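Long-range contact in quinoline 2-oxidoreductase large subunit (Pseudomonas putida, PDB 1T3Q), which probably hydroxylates quinoline at carbon 2 as the molybdenum-bearing subunit of a xanthine dehydrogenase family enzyme, using a molybdopterin cytosine dinucleotide cofactor: residues T221-V233 and S535-S547. Sequence-based numbering, arbitrary orientation.
With MCN (pterin cytosine dinucleotide), chain N; SMO (dioxosulfidomolybdenum(VI) ion), chain O.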
loop_
_atom_site.group_PDB
_atom_site.type_symbol
_atom_site.label_atom_id
_atom_site.label_comp_id
_atom_site.label_asym_id
_atom_site.label_seq_id
_atom_site.Cartn_x
_atom_site.Cartn_y
_atom_site.Cartn_z
ATOM N N THR B 221 -9.354 1.716 8.545
ATOM C CA THR B 221 -10.635 1.547 9.210
ATOM C C THR B 221 -11.788 2.067 8.371
ATOM O O THR B 221 -11.660 3.083 7.693
ATOM C CB THR B 221 -10.654 2.241 10.601
ATOM O OG1 THR B 221 -11.977 2.173 11.141
ATOM C CG2 THR B 221 -10.220 3.698 10.505
ATOM N N ALA B 222 -12.903 1.343 8.404
ATOM C CA ALA B 222 -14.099 1.731 7.663
ATOM C C ALA B 222 -14.780 2.824 8.483
ATOM O O ALA B 222 -15.736 2.567 9.215
ATOM C CB ALA B 222 -15.026 0.537 7.501
ATOM N N THR B 223 -14.273 4.042 8.356
ATOM C CA THR B 223 -14.810 5.164 9.113
ATOM C C THR B 223 -15.251 6.327 8.237
ATOM O O THR B 223 -14.796 6.481 7.098
ATOM C CB THR B 223 -13.757 5.684 10.120
ATOM O OG1 THR B 223 -14.310 6.765 10.879
ATOM C CG2 THR B 223 -12.516 6.189 9.380
ATOM N N GLN B 224 -16.146 7.143 8.782
ATOM C CA GLN B 224 -16.637 8.329 8.086
ATOM C C GLN B 224 -15.860 9.551 8.595
ATOM O O GLN B 224 -16.018 10.657 8.072
ATOM C CB GLN B 224 -18.131 8.541 8.372
ATOM C CG GLN B 224 -18.990 7.311 8.142
ATOM C CD GLN B 224 -20.449 7.534 8.480
ATOM O OE1 GLN B 224 -21.138 6.609 8.905
ATOM N NE2 GLN B 224 -20.932 8.760 8.283
ATOM N N MET B 225 -15.010 9.344 9.602
ATOM C CA MET B 225 -14.240 10.447 10.202
ATOM C C MET B 225 -12.767 10.087 10.458
ATOM O O MET B 225 -12.332 10.008 11.606
ATOM C CB MET B 225 -14.901 10.846 11.532
ATOM C CG MET B 225 -16.397 11.164 11.430
ATOM S SD MET B 225 -17.222 11.370 13.043
ATOM C CE MET B 225 -16.492 12.944 13.601
ATOM N N PRO B 226 -11.969 9.908 9.392
ATOM C CA PRO B 226 -10.553 9.549 9.550
ATOM C C PRO B 226 -9.656 10.464 10.394
ATOM O O PRO B 226 -8.865 9.973 11.205
ATOM C CB PRO B 226 -10.069 9.415 8.105
ATOM C CG PRO B 226 -10.942 10.372 7.370
ATOM C CD PRO B 226 -12.295 10.138 7.972
ATOM N N SER B 227 -9.762 11.779 10.206
ATOM C CA SER B 227 -8.934 12.710 10.976
ATOM C C SER B 227 -9.258 12.609 12.465
ATOM O O SER B 227 -8.367 12.709 13.314
ATOM C CB SER B 227 -9.154 14.153 10.505
ATOM O OG SER B 227 -8.728 14.326 9.164
ATOM N N PHE B 228 -10.540 12.417 12.762
ATOM C CA PHE B 228 -11.029 12.283 14.131
ATOM C C PHE B 228 -10.434 11.032 14.779
ATOM O O PHE B 228 -9.944 11.074 15.907
ATOM C CB PHE B 228 -12.557 12.198 14.105
ATOM C CG PHE B 228 -13.170 11.673 15.370
ATOM C CD1 PHE B 228 -13.216 12.451 16.523
ATOM C CD2 PHE B 228 -13.734 10.402 15.398
ATOM C CE1 PHE B 228 -13.819 11.967 17.688
ATOM C CE2 PHE B 228 -14.339 9.910 16.558
ATOM C CZ PHE B 228 -14.381 10.697 17.704
ATOM N N VAL B 229 -10.478 9.916 14.057
ATOM C CA VAL B 229 -9.939 8.666 14.579
ATOM C C VAL B 229 -8.446 8.789 14.873
ATOM O O VAL B 229 -7.975 8.357 15.928
ATOM C CB VAL B 229 -10.182 7.503 13.587
ATOM C CG1 VAL B 229 -9.498 6.230 14.080
ATOM C CG2 VAL B 229 -11.677 7.263 13.441
ATOM N N ARG B 230 -7.704 9.379 13.942
ATOM C CA ARG B 230 -6.267 9.554 14.116
ATOM C C ARG B 230 -5.954 10.325 15.401
ATOM O O ARG B 230 -5.123 9.900 16.203
ATOM C CB ARG B 230 -5.674 10.296 12.913
ATOM C CG ARG B 230 -4.197 10.681 13.067
ATOM C CD ARG B 230 -3.695 11.349 11.810
ATOM N NE ARG B 230 -2.315 11.836 11.906
ATOM C CZ ARG B 230 -1.975 13.123 11.947
ATOM N NH1 ARG B 230 -0.697 13.473 12.021
ATOM N NH2 ARG B 230 -2.913 14.062 11.922
ATOM N N THR B 231 -6.623 11.456 15.589
ATOM C CA THR B 231 -6.406 12.278 16.776
ATOM C C THR B 231 -6.799 11.553 18.065
ATOM O O THR B 231 -6.101 11.666 19.077
ATOM C CB THR B 231 -7.201 13.596 16.689
ATOM O OG1 THR B 231 -6.884 14.267 15.463
ATOM C CG2 THR B 231 -6.845 14.509 17.859
ATOM N N MET B 232 -7.903 10.809 18.038
ATOM C CA MET B 232 -8.343 10.100 19.233
ATOM C C MET B 232 -7.444 8.918 19.582
ATOM O O MET B 232 -7.236 8.623 20.763
ATOM C CB MET B 232 -9.798 9.632 19.094
ATOM C CG MET B 232 -10.809 10.772 18.953
ATOM S SD MET B 232 -10.641 12.074 20.212
ATOM C CE MET B 232 -9.755 13.255 19.295
ATOM N N VAL B 233 -6.916 8.233 18.573
ATOM C CA VAL B 233 -6.015 7.120 18.848
ATOM C C VAL B 233 -4.772 7.694 19.528
ATOM O O VAL B 233 -4.259 7.131 20.501
ATOM C CB VAL B 233 -5.581 6.390 17.560
ATOM C CG1 VAL B 233 -4.439 5.422 17.865
ATOM C CG2 VAL B 233 -6.760 5.626 16.981
ATOM N N SER B 535 -6.947 9.112 3.388
ATOM C CA SER B 535 -5.611 9.180 3.981
ATOM C C SER B 535 -5.460 10.480 4.754
ATOM O O SER B 535 -5.838 11.546 4.260
ATOM C CB SER B 535 -4.518 9.120 2.920
ATOM O OG SER B 535 -3.247 9.299 3.528
ATOM N N THR B 536 -4.907 10.386 5.961
ATOM C CA THR B 536 -4.699 11.558 6.803
ATOM C C THR B 536 -3.310 12.173 6.598
ATOM O O THR B 536 -2.895 13.057 7.355
ATOM C CB THR B 536 -4.875 11.211 8.293
ATOM O OG1 THR B 536 -3.974 10.153 8.649
ATOM C CG2 THR B 536 -6.301 10.769 8.572
ATOM N N LYS B 537 -2.591 11.712 5.580
ATOM C CA LYS B 537 -1.262 12.252 5.295
ATOM C C LYS B 537 -1.323 13.740 4.968
ATOM O O LYS B 537 -0.351 14.472 5.171
ATOM C CB LYS B 537 -0.617 11.517 4.121
ATOM C CG LYS B 537 0.089 10.224 4.487
ATOM C CD LYS B 537 0.780 9.683 3.251
ATOM C CE LYS B 537 1.962 8.816 3.588
ATOM N NZ LYS B 537 2.686 8.439 2.339
ATOM N N ASN B 538 -2.460 14.177 4.438
ATOM C CA ASN B 538 -2.660 15.581 4.084
ATOM C C ASN B 538 -4.118 15.977 4.279
ATOM O O ASN B 538 -5.028 15.172 4.065
ATOM C CB ASN B 538 -2.217 15.841 2.637
ATOM C CG ASN B 538 -0.723 15.608 2.432
ATOM O OD1 ASN B 538 -0.278 14.481 2.192
ATOM N ND2 ASN B 538 0.060 16.673 2.550
ATOM N N THR B 539 -4.310 17.237 4.668
ATOM C CA THR B 539 -5.598 17.855 4.979
ATOM C C THR B 539 -6.072 17.327 6.329
ATOM O O THR B 539 -5.511 16.371 6.860
ATOM C CB THR B 539 -6.720 17.605 3.908
ATOM O OG1 THR B 539 -7.224 16.267 4.008
ATOM C CG2 THR B 539 -6.197 17.865 2.507
ATOM N N TYR B 540 -7.088 17.968 6.887
ATOM C CA TYR B 540 -7.634 17.568 8.177
ATOM C C TYR B 540 -9.086 17.996 8.246
ATOM O O TYR B 540 -9.411 19.154 7.968
ATOM C CB TYR B 540 -6.845 18.234 9.311
ATOM C CG TYR B 540 -7.215 17.723 10.683
ATOM C CD1 TYR B 540 -8.380 18.146 11.319
ATOM C CD2 TYR B 540 -6.414 16.784 11.329
ATOM C CE1 TYR B 540 -8.741 17.644 12.571
ATOM C CE2 TYR B 540 -6.767 16.273 12.577
ATOM C CZ TYR B 540 -7.928 16.704 13.188
ATOM O OH TYR B 540 -8.290 16.174 14.404
ATOM N N GLY B 541 -9.966 17.074 8.617
ATOM C CA GLY B 541 -11.373 17.419 8.690
ATOM C C GLY B 541 -12.200 16.491 9.550
ATOM O O GLY B 541 -11.773 15.387 9.880
ATOM N N PHE B 542 -13.396 16.939 9.905
ATOM C CA PHE B 542 -14.288 16.152 10.743
ATOM C C PHE B 542 -14.964 14.994 10.006
ATOM O O PHE B 542 -15.579 14.134 10.632
ATOM C CB PHE B 542 -15.337 17.072 11.380
ATOM C CG PHE B 542 -14.849 17.788 12.616
ATOM C CD1 PHE B 542 -13.602 18.414 12.636
ATOM C CD2 PHE B 542 -15.634 17.829 13.768
ATOM C CE1 PHE B 542 -13.144 19.065 13.783
ATOM C CE2 PHE B 542 -15.183 18.484 14.926
ATOM C CZ PHE B 542 -13.936 19.100 14.931
ATOM N N GLY B 543 -14.855 14.971 8.681
ATOM C CA GLY B 543 -15.455 13.888 7.920
ATOM C C GLY B 543 -16.868 14.135 7.427
ATOM O O GLY B 543 -17.372 15.256 7.473
ATOM N N ALA B 544 -17.504 13.074 6.943
ATOM C CA ALA B 544 -18.864 13.156 6.429
ATOM C C ALA B 544 -19.890 12.702 7.466
ATOM O O ALA B 544 -19.867 11.560 7.931
ATOM C CB ALA B 544 -18.995 12.314 5.165
ATOM N N TYR B 545 -20.784 13.616 7.819
ATOM C CA TYR B 545 -21.842 13.356 8.787
ATOM C C TYR B 545 -22.727 14.597 8.797
ATOM O O TYR B 545 -22.359 15.619 8.228
ATOM C CB TYR B 545 -21.246 13.099 10.181
ATOM C CG TYR B 545 -20.519 14.281 10.782
ATOM C CD1 TYR B 545 -21.222 15.329 11.376
ATOM C CD2 TYR B 545 -19.129 14.364 10.733
ATOM C CE1 TYR B 545 -20.558 16.437 11.904
ATOM C CE2 TYR B 545 -18.456 15.465 11.257
ATOM C CZ TYR B 545 -19.176 16.498 11.840
ATOM O OH TYR B 545 -18.519 17.599 12.345
ATOM N N ALA B 546 -23.898 14.497 9.413
ATOM C CA ALA B 546 -24.823 15.620 9.503
ATOM C C ALA B 546 -25.073 16.342 8.172
ATOM O O ALA B 546 -25.183 17.573 8.143
ATOM C CB ALA B 546 -24.316 16.615 10.542
ATOM N N SER B 547 -25.167 15.585 7.083
ATOM C CA SER B 547 -25.413 16.157 5.755
ATOM C C SER B 547 -24.506 17.356 5.500
ATOM O O SER B 547 -24.983 18.438 5.130
ATOM C CB SER B 547 -26.873 16.603 5.641
ATOM O OG SER B 547 -27.766 15.552 5.970
HETATM N N1 MCN N . -25.418 16.052 -3.055
HETATM C C2 MCN N . -25.503 16.758 -4.300
HETATM N N3 MCN N . -25.996 18.047 -4.164
HETATM C C4 MCN N . -26.395 18.664 -2.983
HETATM C C5 MCN N . -26.298 17.888 -1.741
HETATM C C6 MCN N . -25.812 16.602 -1.780
HETATM O O2 MCN N . -25.191 16.228 -5.343
HETATM N N4 MCN N . -26.843 19.901 -2.972
HETATM C "C1'" MCN N . -24.825 14.597 -3.161
HETATM C C2D MCN N . -23.273 14.565 -2.788
HETATM O "O2'" MCN N . -22.584 13.548 -3.598
HETATM C "C3'" MCN N . -23.282 14.293 -1.298
HETATM C C4D MCN N . -24.436 13.342 -1.088
HETATM O O4D MCN N . -25.400 13.652 -2.214
HETATM O "O3'" MCN N . -22.002 13.690 -0.895
HETATM C "C5'" MCN N . -25.055 13.337 0.338
HETATM O "O5'" MCN N . -25.331 14.684 0.633
HETATM P PA MCN N . -24.799 15.458 1.901
HETATM O O1A MCN N . -23.795 16.446 1.391
HETATM O O2A MCN N . -26.060 15.905 2.621
HETATM O O3A MCN N . -24.124 14.506 3.035
HETATM P PB MCN N . -22.698 13.779 3.087
HETATM O O1B MCN N . -21.964 14.346 4.258
HETATM O O2B MCN N . -22.014 13.821 1.753
HETATM O O3B MCN N . -23.077 12.243 3.356
HETATM C C10 MCN N . -23.364 11.788 4.655
HETATM C "C9'" MCN N . -24.844 11.593 4.699
HETATM C "C8'" MCN N . -25.122 11.013 6.106
HETATM S "S8'" MCN N . -24.697 12.086 7.471
HETATM C "C7'" MCN N . -25.664 9.823 6.374
HETATM S "S7'" MCN N . -25.959 9.163 8.008
HETATM C "C6'" MCN N . -26.004 8.887 5.166
HETATM C C7 MCN N . -26.272 9.693 3.923
HETATM O "O9'" MCN N . -25.201 10.581 3.646
HETATM N "N5'" MCN N . -24.883 7.858 5.125
HETATM C C4A MCN N . -24.917 7.216 3.824
HETATM N "N8'" MCN N . -26.441 8.787 2.737
HETATM C C4B MCN N . -25.670 7.589 2.695
HETATM N "N1'" MCN N . -25.670 6.932 1.439
HETATM C "C2'" MCN N . -24.860 5.850 1.363
HETATM N "N2'" MCN N . -24.836 5.180 0.190
HETATM N "N3'" MCN N . -24.062 5.426 2.406
HETATM C "C4'" MCN N . -23.997 6.052 3.707
HETATM O "O4'" MCN N . -23.271 5.619 4.568
HETATM S S SMO O . -26.009 9.921 11.144
HETATM MO MO SMO O . -24.949 10.805 9.513
HETATM O OM2 SMO O . -25.190 12.174 10.559
HETATM O OM1 SMO O . -23.398 10.171 9.753
HETATM O O HOH W 1 -6.342 14.177 8.232
HETATM O O HOH W 2 -11.921 13.159 8.465
#
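The ring of Tyr540 lies with one face under Ser227, whose CB makes a CH-pi contact 3.7 Å from the ring centroid and almost on its normal. The pair joins helix 226-237 to loop 535-547 in the molybdopterin cofactor-binding part of this xanthine dehydrogenase family enzyme. At the ring's edge, in plane, is Thr231 OG1; Tyr540 OH donates to it at 2.6 Å. Setting CG anti to the backbone N (chi1 -172°) carries the Tyr540 ring over Ser227 CB and its OH on to Thr231. Tyr540 CD2 also borders the edge of the Arg230 guanidinium. Arg230 CD packs on Thr536 OG1 at 3.4 Å, while their polar ends go to Ile244 O (from Arg230 NE) and Val246 N (to Thr536 OG1). At the other end, Met225, the helix N-cap, brings SD and CE obliquely to the Tyr545 ring, a Met-aromatic contact with CE 4.0 Å from CE2. Gly541 N donates nearly straight (170°) to Ser227 OG, which also bonds a water held by Thr539 O. Further along, Ala544 N donates to Gln224 O, which also takes a CA-H...O contact from Gly543 CA at 3.3 Å. The Gln224 chain is extended beyond CG, its OE1 taken by Gly256 N, which fixes which way the amide is flipped. NE2 therefore faces the cofactor and splits its donors between Ala544 O at 3.0 Å and the molybdenum ligand OM1 at 3.2 Å, while Ala546 N donates to OM2 at 2.9 Å.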